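Local coordinates for polyketide biosynthesis 3-hydroxy-3-methylglutaryl-ACP synthase PksG (Bacillus subtilis, PDB 4YXT), which catalyses the aldol condensation of acetyl-AcpK with a beta-ketothioester polyketide intermediate on PksL during biosynthesis of the antibiotic bacillaene, at residues 2-7 and 127-132; 46-51 and 403-408; 256-261 and 275-280. The protein carries 1 engineered substitution. All blocks are in the same frame, centred on the assembly; numbering follows the deposited sequence.

Interaction 1: 2-7 and 127-132; sequences VSAGIE and FILSQT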
loop_
_atom_site.group_PDB
_atom_site.type_symbol
_atom_site.label_atom_id
_atom_site.label_comp_id
_atom_site.label_asym_id
_atom_site.label_seq_id
_atom_site.Cartn_x
_atom_site.Cartn_y
_atom_site.Cartn_z
ATOM N N VAL A 2 -17.070 14.729 13.102
ATOM C CA VAL A 2 -15.781 15.411 12.928
ATOM C C VAL A 2 -15.515 15.820 11.465
ATOM O O VAL A 2 -15.963 15.158 10.550
ATOM C CB VAL A 2 -14.643 14.497 13.438
ATOM C CG1 VAL A 2 -14.470 13.336 12.497
ATOM C CG2 VAL A 2 -13.336 15.245 13.578
ATOM N N SER A 3 -14.809 16.932 11.269
ATOM C CA SER A 3 -14.440 17.369 9.929
ATOM C C SER A 3 -13.170 16.625 9.589
ATOM O O SER A 3 -12.401 16.287 10.506
ATOM C CB SER A 3 -14.188 18.876 9.878
ATOM O OG SER A 3 -15.327 19.621 10.288
ATOM N N ALA A 4 -12.950 16.387 8.288
ATOM C CA ALA A 4 -11.725 15.742 7.802
ATOM C C ALA A 4 -11.239 16.288 6.454
ATOM O O ALA A 4 -12.015 16.651 5.581
ATOM C CB ALA A 4 -11.900 14.225 7.755
ATOM N N GLY A 5 -9.926 16.372 6.347
ATOM C CA GLY A 5 -9.268 16.589 5.092
ATOM C C GLY A 5 -7.967 17.297 5.280
ATOM O O GLY A 5 -7.268 17.052 6.246
ATOM N N ILE A 6 -7.643 18.180 4.343
ATOM C CA ILE A 6 -6.291 18.715 4.252
ATOM C C ILE A 6 -6.129 19.970 5.145
ATOM O O ILE A 6 -6.804 20.958 4.946
ATOM C CB ILE A 6 -5.895 19.013 2.768
ATOM C CG1 ILE A 6 -6.084 17.778 1.889
ATOM C CG2 ILE A 6 -4.515 19.590 2.675
ATOM C CD1 ILE A 6 -5.759 17.979 0.408
ATOM N N GLU A 7 -5.183 19.914 6.079
ATOM C CA GLU A 7 -4.744 21.072 6.863
ATOM C C GLU A 7 -3.601 21.789 6.165
ATOM O O GLU A 7 -3.469 22.997 6.230
ATOM C CB GLU A 7 -4.326 20.632 8.278
ATOM C CG GLU A 7 -5.481 19.953 8.987
ATOM C CD GLU A 7 -5.199 19.650 10.443
ATOM O OE1 GLU A 7 -4.019 19.579 10.831
ATOM O OE2 GLU A 7 -6.154 19.471 11.200
ATOM N N PHE A 127 -9.293 7.333 8.751
ATOM C CA PHE A 127 -8.663 7.270 10.060
ATOM C C PHE A 127 -9.232 8.455 10.886
ATOM O O PHE A 127 -9.680 8.243 12.005
ATOM C CB PHE A 127 -7.126 7.247 9.945
ATOM C CG PHE A 127 -6.378 7.443 11.256
ATOM C CD1 PHE A 127 -6.487 6.530 12.305
ATOM C CD2 PHE A 127 -5.586 8.560 11.461
ATOM C CE1 PHE A 127 -5.777 6.710 13.503
ATOM C CE2 PHE A 127 -4.887 8.750 12.667
ATOM C CZ PHE A 127 -4.984 7.812 13.682
ATOM N N ILE A 128 -9.274 9.660 10.311
ATOM C CA ILE A 128 -9.686 10.839 11.077
ATOM C C ILE A 128 -11.143 10.681 11.441
ATOM O O ILE A 128 -11.484 10.834 12.582
ATOM C CB ILE A 128 -9.523 12.174 10.295
ATOM C CG1 ILE A 128 -8.032 12.491 9.945
ATOM C CG2 ILE A 128 -10.259 13.299 11.009
ATOM C CD1 ILE A 128 -6.911 12.302 10.953
ATOM N N LEU A 129 -11.992 10.349 10.460
ATOM C CA LEU A 129 -13.407 10.155 10.700
ATOM C C LEU A 129 -13.712 9.020 11.669
ATOM O O LEU A 129 -14.724 9.065 12.352
ATOM C CB LEU A 129 -14.164 9.868 9.399
ATOM C CG LEU A 129 -14.216 11.038 8.448
ATOM C CD1 LEU A 129 -14.898 10.578 7.180
ATOM C CD2 LEU A 129 -14.928 12.229 9.095
ATOM N N SER A 130 -12.862 8.011 11.740
ATOM C CA SER A 130 -13.126 6.876 12.629
ATOM C C SER A 130 -13.028 7.240 14.119
ATOM O O SER A 130 -13.541 6.530 14.959
ATOM C CB SER A 130 -12.151 5.751 12.376
ATOM O OG SER A 130 -10.911 6.087 12.955
ATOM N N GLN A 131 -12.284 8.293 14.441
ATOM C CA GLN A 131 -12.111 8.755 15.799
ATOM C C GLN A 131 -11.580 7.632 16.659
ATOM O O GLN A 131 -11.873 7.574 17.833
ATOM C CB GLN A 131 -13.420 9.373 16.369
ATOM C CG GLN A 131 -13.739 10.769 15.756
ATOM C CD GLN A 131 -12.672 11.809 16.113
ATOM O OE1 GLN A 131 -12.693 12.342 17.205
ATOM N NE2 GLN A 131 -11.675 12.032 15.212
ATOM N N THR A 132 -10.712 6.804 16.080
ATOM C CA THR A 132 -10.021 5.774 16.826
ATOM C C THR A 132 -8.874 6.393 17.604
ATOM O O THR A 132 -8.385 5.792 18.529
ATOM C CB THR A 132 -9.491 4.645 15.907
ATOM O OG1 THR A 132 -8.948 5.200 14.712
ATOM C CG2 THR A 132 -10.634 3.737 15.512
#
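In this thiolase-like fold, the start of the chain lies along the C-terminal end of helix 116-130 as it leads into strand 5-12 of the large mixed sheet. Segment 2-7 meets segment 127-132 without a hydrogen bond between them, so dispersion carries the contact.

The apolar part centres on L129 and I128. L129 CD2 sits 3.6 Å from V2 CG1 and 3.9 Å from A4 CB, and also comes within 3.4 Å of V2 O. With V2 CG1 placed between its own N and carbonyl carbon, the V2 side chain crosses that of L129 obliquely, CG1 foremost. I128 presents its CG2 branch, anti to its backbone N, and A4 CB rests 3.8 Å from it; the CD1 end of I128 leads away from segment 2-7. Backbone bonds of A4 with I186 and of G5 with G178 tie this part of the chain to the neighbouring strands. At the same helix end, L129 and T132 also pack against T132 and L129 of the second subunit.

The polar part finishes the helix. S130 OG accepts from T132 N, which makes an ST turn, and donates to F127 O; T132 OG1 donates to it as well. Q131 leaves helical angles with positive phi, and its side chain, bent at chi2, folds back over the last turn. Q131 NE2 meets V2 CG2 tip to tip at 4.0 Å and also bonds E179 OE2. I128 O accepts two bonds, from Q131 N and Q131 NE2. The second is 2.9 Å long and nearly straight (172°), with I128 O almost exactly in the amide plane of Q131.

Interaction 2: 46-51 and 403-408; sequences LPYEDP and RLFLEE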
loop_
_atom_site.group_PDB
_atom_site.type_symbol
_atom_site.label_atom_id
_atom_site.label_comp_id
_atom_site.label_asym_id
_atom_site.label_seq_id
_atom_site.Cartn_x
_atom_site.Cartn_y
_atom_site.Cartn_z
ATOM N N LEU A 46 17.970 13.768 -9.849
ATOM C CA LEU A 46 19.394 13.524 -9.928
ATOM C C LEU A 46 19.783 12.247 -9.172
ATOM O O LEU A 46 19.024 11.753 -8.313
ATOM C CB LEU A 46 20.129 14.717 -9.338
ATOM C CG LEU A 46 19.721 16.048 -9.972
ATOM C CD1 LEU A 46 19.653 17.211 -8.982
ATOM C CD2 LEU A 46 20.697 16.330 -11.083
ATOM N N PRO A 47 20.976 11.710 -9.480
ATOM C CA PRO A 47 21.479 10.486 -8.873
ATOM C C PRO A 47 21.445 10.465 -7.348
ATOM O O PRO A 47 21.342 9.390 -6.751
ATOM C CB PRO A 47 22.931 10.454 -9.371
ATOM C CG PRO A 47 22.825 11.029 -10.732
ATOM C CD PRO A 47 21.856 12.157 -10.577
ATOM N N TYR A 48 21.536 11.627 -6.711
ATOM C CA TYR A 48 21.522 11.677 -5.261
ATOM C C TYR A 48 20.144 12.108 -4.729
ATOM O O TYR A 48 20.015 12.634 -3.640
ATOM C CB TYR A 48 22.652 12.568 -4.731
ATOM C CG TYR A 48 22.863 13.825 -5.497
ATOM C CD1 TYR A 48 23.896 13.946 -6.439
ATOM C CD2 TYR A 48 22.012 14.904 -5.314
ATOM C CE1 TYR A 48 24.072 15.137 -7.142
ATOM C CE2 TYR A 48 22.179 16.077 -6.004
ATOM C CZ TYR A 48 23.202 16.196 -6.907
ATOM O OH TYR A 48 23.315 17.401 -7.558
ATOM N N GLU A 49 19.116 11.924 -5.539
ATOM C CA GLU A 49 17.763 12.077 -5.054
ATOM C C GLU A 49 17.138 10.725 -5.255
ATOM O O GLU A 49 17.602 9.929 -6.076
ATOM C CB GLU A 49 17.041 13.128 -5.816
ATOM C CG GLU A 49 17.646 14.500 -5.654
ATOM C CD GLU A 49 16.955 15.481 -6.543
ATOM O OE1 GLU A 49 17.094 15.373 -7.788
ATOM O OE2 GLU A 49 16.220 16.308 -5.984
ATOM N N ASP A 50 16.135 10.464 -4.438
ATOM C CA ASP A 50 15.337 9.279 -4.552
ATOM C C ASP A 50 13.940 9.622 -4.038
ATOM O O ASP A 50 13.665 10.765 -3.734
ATOM C CB ASP A 50 16.012 8.118 -3.833
ATOM C CG ASP A 50 15.897 8.190 -2.344
ATOM O OD1 ASP A 50 15.264 9.119 -1.801
ATOM O OD2 ASP A 50 16.396 7.231 -1.734
ATOM N N PRO A 51 13.025 8.652 -4.016
ATOM C CA PRO A 51 11.699 9.032 -3.446
ATOM C C PRO A 51 11.637 9.444 -1.989
ATOM O O PRO A 51 10.654 10.089 -1.577
ATOM C CB PRO A 51 10.874 7.774 -3.659
ATOM C CG PRO A 51 11.528 7.134 -4.848
ATOM C CD PRO A 51 12.986 7.371 -4.726
ATOM N N ARG A 403 17.842 20.702 2.556
ATOM C CA ARG A 403 17.216 19.623 1.787
ATOM C C ARG A 403 17.998 18.306 2.028
ATOM O O ARG A 403 19.192 18.323 2.414
ATOM C CB ARG A 403 17.172 19.969 0.298
ATOM C CG ARG A 403 16.531 21.303 -0.016
ATOM C CD ARG A 403 17.066 21.960 -1.276
ATOM N NE ARG A 403 18.529 21.883 -1.422
ATOM C CZ ARG A 403 19.434 22.525 -0.672
ATOM N NH1 ARG A 403 19.085 23.324 0.336
ATOM N NH2 ARG A 403 20.720 22.363 -0.941
ATOM N N LEU A 404 17.306 17.184 1.803
ATOM C CA LEU A 404 17.858 15.878 2.047
ATOM C C LEU A 404 18.408 15.345 0.784
ATOM O O LEU A 404 17.829 15.520 -0.278
ATOM C CB LEU A 404 16.804 14.914 2.560
ATOM C CG LEU A 404 17.367 13.714 3.327
ATOM C CD1 LEU A 404 17.990 14.164 4.639
ATOM C CD2 LEU A 404 16.302 12.660 3.651
ATOM N N PHE A 405 19.514 14.640 0.883
ATOM C CA PHE A 405 20.089 13.990 -0.285
ATOM C C PHE A 405 20.607 12.636 0.075
ATOM O O PHE A 405 20.954 12.416 1.215
ATOM C CB PHE A 405 21.198 14.853 -0.894
ATOM C CG PHE A 405 20.673 16.058 -1.579
ATOM C CD1 PHE A 405 19.926 15.923 -2.748
ATOM C CD2 PHE A 405 20.860 17.319 -1.043
ATOM C CE1 PHE A 405 19.379 17.024 -3.367
ATOM C CE2 PHE A 405 20.327 18.428 -1.674
ATOM C CZ PHE A 405 19.591 18.283 -2.837
ATOM N N LEU A 406 20.623 11.735 -0.903
ATOM C CA LEU A 406 21.141 10.402 -0.720
ATOM C C LEU A 406 22.653 10.523 -0.771
ATOM O O LEU A 406 23.209 10.981 -1.769
ATOM C CB LEU A 406 20.672 9.487 -1.858
ATOM C CG LEU A 406 21.121 8.029 -1.901
ATOM C CD1 LEU A 406 20.876 7.246 -0.617
ATOM C CD2 LEU A 406 20.458 7.291 -3.061
ATOM N N GLU A 407 23.308 10.101 0.299
ATOM C CA GLU A 407 24.746 10.208 0.425
ATOM C C GLU A 407 25.414 8.898 0.010
ATOM O O GLU A 407 26.463 8.906 -0.595
ATOM C CB GLU A 407 25.075 10.539 1.885
ATOM C CG GLU A 407 26.506 10.993 2.180
ATOM C CD GLU A 407 26.960 10.636 3.590
ATOM O OE1 GLU A 407 26.578 9.544 4.100
ATOM O OE2 GLU A 407 27.713 11.440 4.185
ATOM N N GLU A 408 24.799 7.768 0.356
ATOM C CA GLU A 408 25.437 6.483 0.183
ATOM C C GLU A 408 24.468 5.339 0.489
ATOM O O GLU A 408 23.572 5.489 1.303
ATOM C CB GLU A 408 26.596 6.392 1.179
ATOM C CG GLU A 408 27.586 5.263 0.929
ATOM C CD GLU A 408 28.229 4.756 2.214
ATOM O OE1 GLU A 408 28.219 5.495 3.234
ATOM O OE2 GLU A 408 28.739 3.608 2.202
#
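D50 OD2 is gripped twice from strand 413-419, by a salt bridge from R414 NH1 and a hydrogen bond from Y416 OH, while D50 OD1 caps helix 51-64 by accepting from T53 N. The residue thus joins the helix's N-cap to a strand paired with 403-408. D50 OD2 lies 4.3 Å from L406 CD2.

Across the two segments a single hydrogen bond is made, backbone to backbone: L406 N donates to Y48 O at 2.9 Å with an N-H...O angle of 166°. The donor stands 40° above the carbonyl plane. Through this one bond the loop of 46-51 meets the strand, and L406 CB packs on Y48 O and C, 3.7 Å from Y48 O. The loop's type I turn, L46 to E49, is closed twice, by E49 N to L46 O and by L46 N to E49 OE1, the latter using the anti lone pair of the carboxylate.

Y48 and F405 run side by side, pointing the same way, with CG of Y48 in the crowded position between N and carbonyl carbon. The edge of the Y48 ring is turned to the face of F405 in an offset edge-to-face pair, planes 82° apart; Y48 CD2 reaches F405 CD1 at 3.5 Å. E49 CG touches F405 CE1 from the rim at 3.8 Å. F388 makes another edge-to-face pair with Y48.

The chemistry is therefore mixed: one directional amide bond fixes where the turn meets the strand, Y48, L406 and F405 supply most of the buried surface, and the aspartate's charge is probably balanced in part by R414.

Interaction 3: 256-261 and 275-280; sequences MVKGAH and GIETDF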
loop_
_atom_site.group_PDB
_atom_site.type_symbol
_atom_site.label_atom_id
_atom_site.label_comp_id
_atom_site.label_asym_id
_atom_site.label_seq_id
_atom_site.Cartn_x
_atom_site.Cartn_y
_atom_site.Cartn_z
ATOM N N MET A 256 -4.066 16.065 -22.184
ATOM C CA MET A 256 -4.957 14.960 -21.777
ATOM C C MET A 256 -6.139 15.543 -21.017
ATOM O O MET A 256 -7.299 15.280 -21.298
ATOM C CB MET A 256 -4.203 13.976 -20.863
ATOM C CG MET A 256 -5.052 12.835 -20.307
ATOM S SD MET A 256 -5.323 11.635 -21.621
ATOM C CE MET A 256 -3.719 10.820 -21.601
ATOM N N VAL A 257 -5.830 16.416 -20.081
ATOM C CA VAL A 257 -6.863 16.984 -19.272
ATOM C C VAL A 257 -7.848 17.895 -20.047
ATOM O O VAL A 257 -9.081 17.900 -19.818
ATOM C CB VAL A 257 -6.206 17.694 -18.096
ATOM C CG1 VAL A 257 -7.259 18.413 -17.278
ATOM C CG2 VAL A 257 -5.466 16.650 -17.268
ATOM N N LYS A 258 -7.314 18.718 -20.914
ATOM C CA LYS A 258 -8.185 19.533 -21.774
ATOM C C LYS A 258 -9.106 18.675 -22.626
ATOM O O LYS A 258 -10.262 18.983 -22.774
ATOM C CB LYS A 258 -7.384 20.459 -22.667
ATOM C CG LYS A 258 -8.249 21.499 -23.355
ATOM C CD LYS A 258 -7.366 22.517 -24.045
ATOM C CE LYS A 258 -8.146 23.383 -25.023
ATOM N NZ LYS A 258 -7.629 24.791 -24.987
ATOM N N GLY A 259 -8.576 17.600 -23.186
ATOM C CA GLY A 259 -9.403 16.630 -23.909
ATOM C C GLY A 259 -10.531 16.057 -23.072
ATOM O O GLY A 259 -11.672 16.015 -23.530
ATOM N N ALA A 260 -10.229 15.609 -21.845
ATOM C CA ALA A 260 -11.233 14.972 -20.992
ATOM C C ALA A 260 -12.245 15.936 -20.469
ATOM O O ALA A 260 -13.408 15.581 -20.345
ATOM C CB ALA A 260 -10.587 14.271 -19.819
ATOM N N HIS A 261 -11.840 17.160 -20.141
ATOM C CA HIS A 261 -12.849 18.169 -19.757
ATOM C C HIS A 261 -13.866 18.395 -20.899
ATOM O O HIS A 261 -15.048 18.474 -20.651
ATOM C CB HIS A 261 -12.188 19.508 -19.324
ATOM C CG HIS A 261 -13.158 20.641 -19.165
ATOM N ND1 HIS A 261 -13.409 21.553 -20.172
ATOM C CD2 HIS A 261 -13.957 20.996 -18.131
ATOM C CE1 HIS A 261 -14.296 22.435 -19.758
ATOM N NE2 HIS A 261 -14.652 22.125 -18.524
ATOM N N GLY A 275 -18.743 27.981 -24.743
ATOM C CA GLY A 275 -19.061 27.674 -23.351
ATOM C C GLY A 275 -18.103 26.650 -22.779
ATOM O O GLY A 275 -17.817 26.708 -21.594
ATOM N N ILE A 276 -17.571 25.754 -23.622
ATOM C CA ILE A 276 -16.634 24.757 -23.154
ATOM C C ILE A 276 -15.258 25.345 -22.851
ATOM O O ILE A 276 -14.629 24.964 -21.857
ATOM C CB ILE A 276 -16.443 23.586 -24.123
ATOM C CG1 ILE A 276 -17.691 22.733 -24.164
ATOM C CG2 ILE A 276 -15.279 22.717 -23.666
ATOM C CD1 ILE A 276 -17.633 21.631 -25.207
ATOM N N GLU A 277 -14.761 26.209 -23.731
ATOM C CA GLU A 277 -13.465 26.866 -23.487
ATOM C C GLU A 277 -13.607 27.827 -22.319
ATOM O O GLU A 277 -12.706 28.009 -21.529
ATOM C CB GLU A 277 -13.006 27.618 -24.728
ATOM C CG GLU A 277 -12.608 26.698 -25.880
ATOM C CD GLU A 277 -11.298 25.955 -25.641
ATOM O OE1 GLU A 277 -10.646 26.202 -24.605
ATOM O OE2 GLU A 277 -10.910 25.116 -26.494
ATOM N N THR A 278 -14.772 28.423 -22.201
ATOM C CA THR A 278 -15.032 29.346 -21.108
ATOM C C THR A 278 -14.910 28.590 -19.759
ATOM O O THR A 278 -14.199 29.007 -18.843
ATOM C CB THR A 278 -16.412 30.012 -21.306
ATOM O OG1 THR A 278 -16.378 30.780 -22.522
ATOM C CG2 THR A 278 -16.762 30.928 -20.155
ATOM N N ASP A 279 -15.602 27.461 -19.680
ATOM C CA ASP A 279 -15.527 26.626 -18.543
ATOM C C ASP A 279 -14.082 26.083 -18.301
ATOM O O ASP A 279 -13.640 26.007 -17.170
ATOM C CB ASP A 279 -16.569 25.511 -18.707
ATOM C CG ASP A 279 -16.779 24.746 -17.458
ATOM O OD1 ASP A 279 -17.356 25.275 -16.502
ATOM O OD2 ASP A 279 -16.342 23.606 -17.436
ATOM N N PHE A 280 -13.359 25.716 -19.350
ATOM C CA PHE A 280 -11.979 25.292 -19.192
ATOM C C PHE A 280 -11.108 26.356 -18.479
ATOM O O PHE A 280 -10.289 26.023 -17.599
ATOM C CB PHE A 280 -11.384 24.932 -20.531
ATOM C CG PHE A 280 -9.913 24.551 -20.475
ATOM C CD1 PHE A 280 -9.509 23.274 -20.101
ATOM C CD2 PHE A 280 -8.933 25.481 -20.790
ATOM C CE1 PHE A 280 -8.143 22.934 -20.070
ATOM C CE2 PHE A 280 -7.578 25.155 -20.744
ATOM C CZ PHE A 280 -7.181 23.872 -20.396
#
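Two successive helices in the C-terminal half of the thiolase-like fold, 254-267 and 273-283, pack here steeply inclined, their N-to-C directions 130° apart, with their segment axes 10.8 Å apart at closest approach. The side chains H261, F280, K258 and D279 fill the gap.

H261, its CG anti to the backbone N, swings its ring across to the second helix. H261 NE2 donates to D279 OD2 at a very short 2.5 Å, with an N-H...O angle of 165°. The acceptor lies exactly in the ring plane and offers its anti lone pair, and ring and carboxylate are nearly coplanar. Another edge atom, H261 CE1, stands 3.3 Å from the carbonyl oxygen I276 O, while I276 CG2 touches the same ring carbon at 4.0 Å. Beyond the contact, R283 NE forms a salt bridge with D279 OD1, so both carboxylate oxygens are held.

F280 enters between H261 and K258. H261 ND1 lies at the edge of its ring, whereas the extended methylenes of K258 cross one face at about a right angle. K258 CG comes 3.6 Å from F280 CE1 and makes a CH-pi contact over that face. The chain bends only at chi4, leaving NZ 4.7 Å from the ring centroid and 27° off the normal, an off-centre cation-pi contact. K258 NZ also reaches E277 OE1 at 3.4 Å in a weak salt bridge; the glutamate points its CB away from this contact but curls back at chi2.

The short, in-plane histidine-carboxylate bond would favour a protonated imidazole, although R283 shares the aspartate's charge and probably tempers the effect. The lysine's charge is divided between a ring face and a loosely held carboxylate, so its aliphatic part probably does more of the packing than its ammonium group.

How the interactions relate
The three contacts are separate regions of one chain. Centres of interactions 1 and 2, and of 1 and 3, lie 33 Å apart, nearest atoms about 18 Å in each case; interactions 2 and 3 sit on opposite sides of the chain's centre, 38 Å between centres. Along the sequence interaction 2 spans most of the chain, enclosing interaction 3 and crossing interaction 1. None touches the probable active-site positions C114, H250 and 82 (an engineered alanine here). Interactions 1 and 3 use the helices that begin just after C114 and H250, 116-130 and 254-267. Interaction 1 alone borders the second subunit, and interaction 2 brings the C-terminal strands against the N-terminal half.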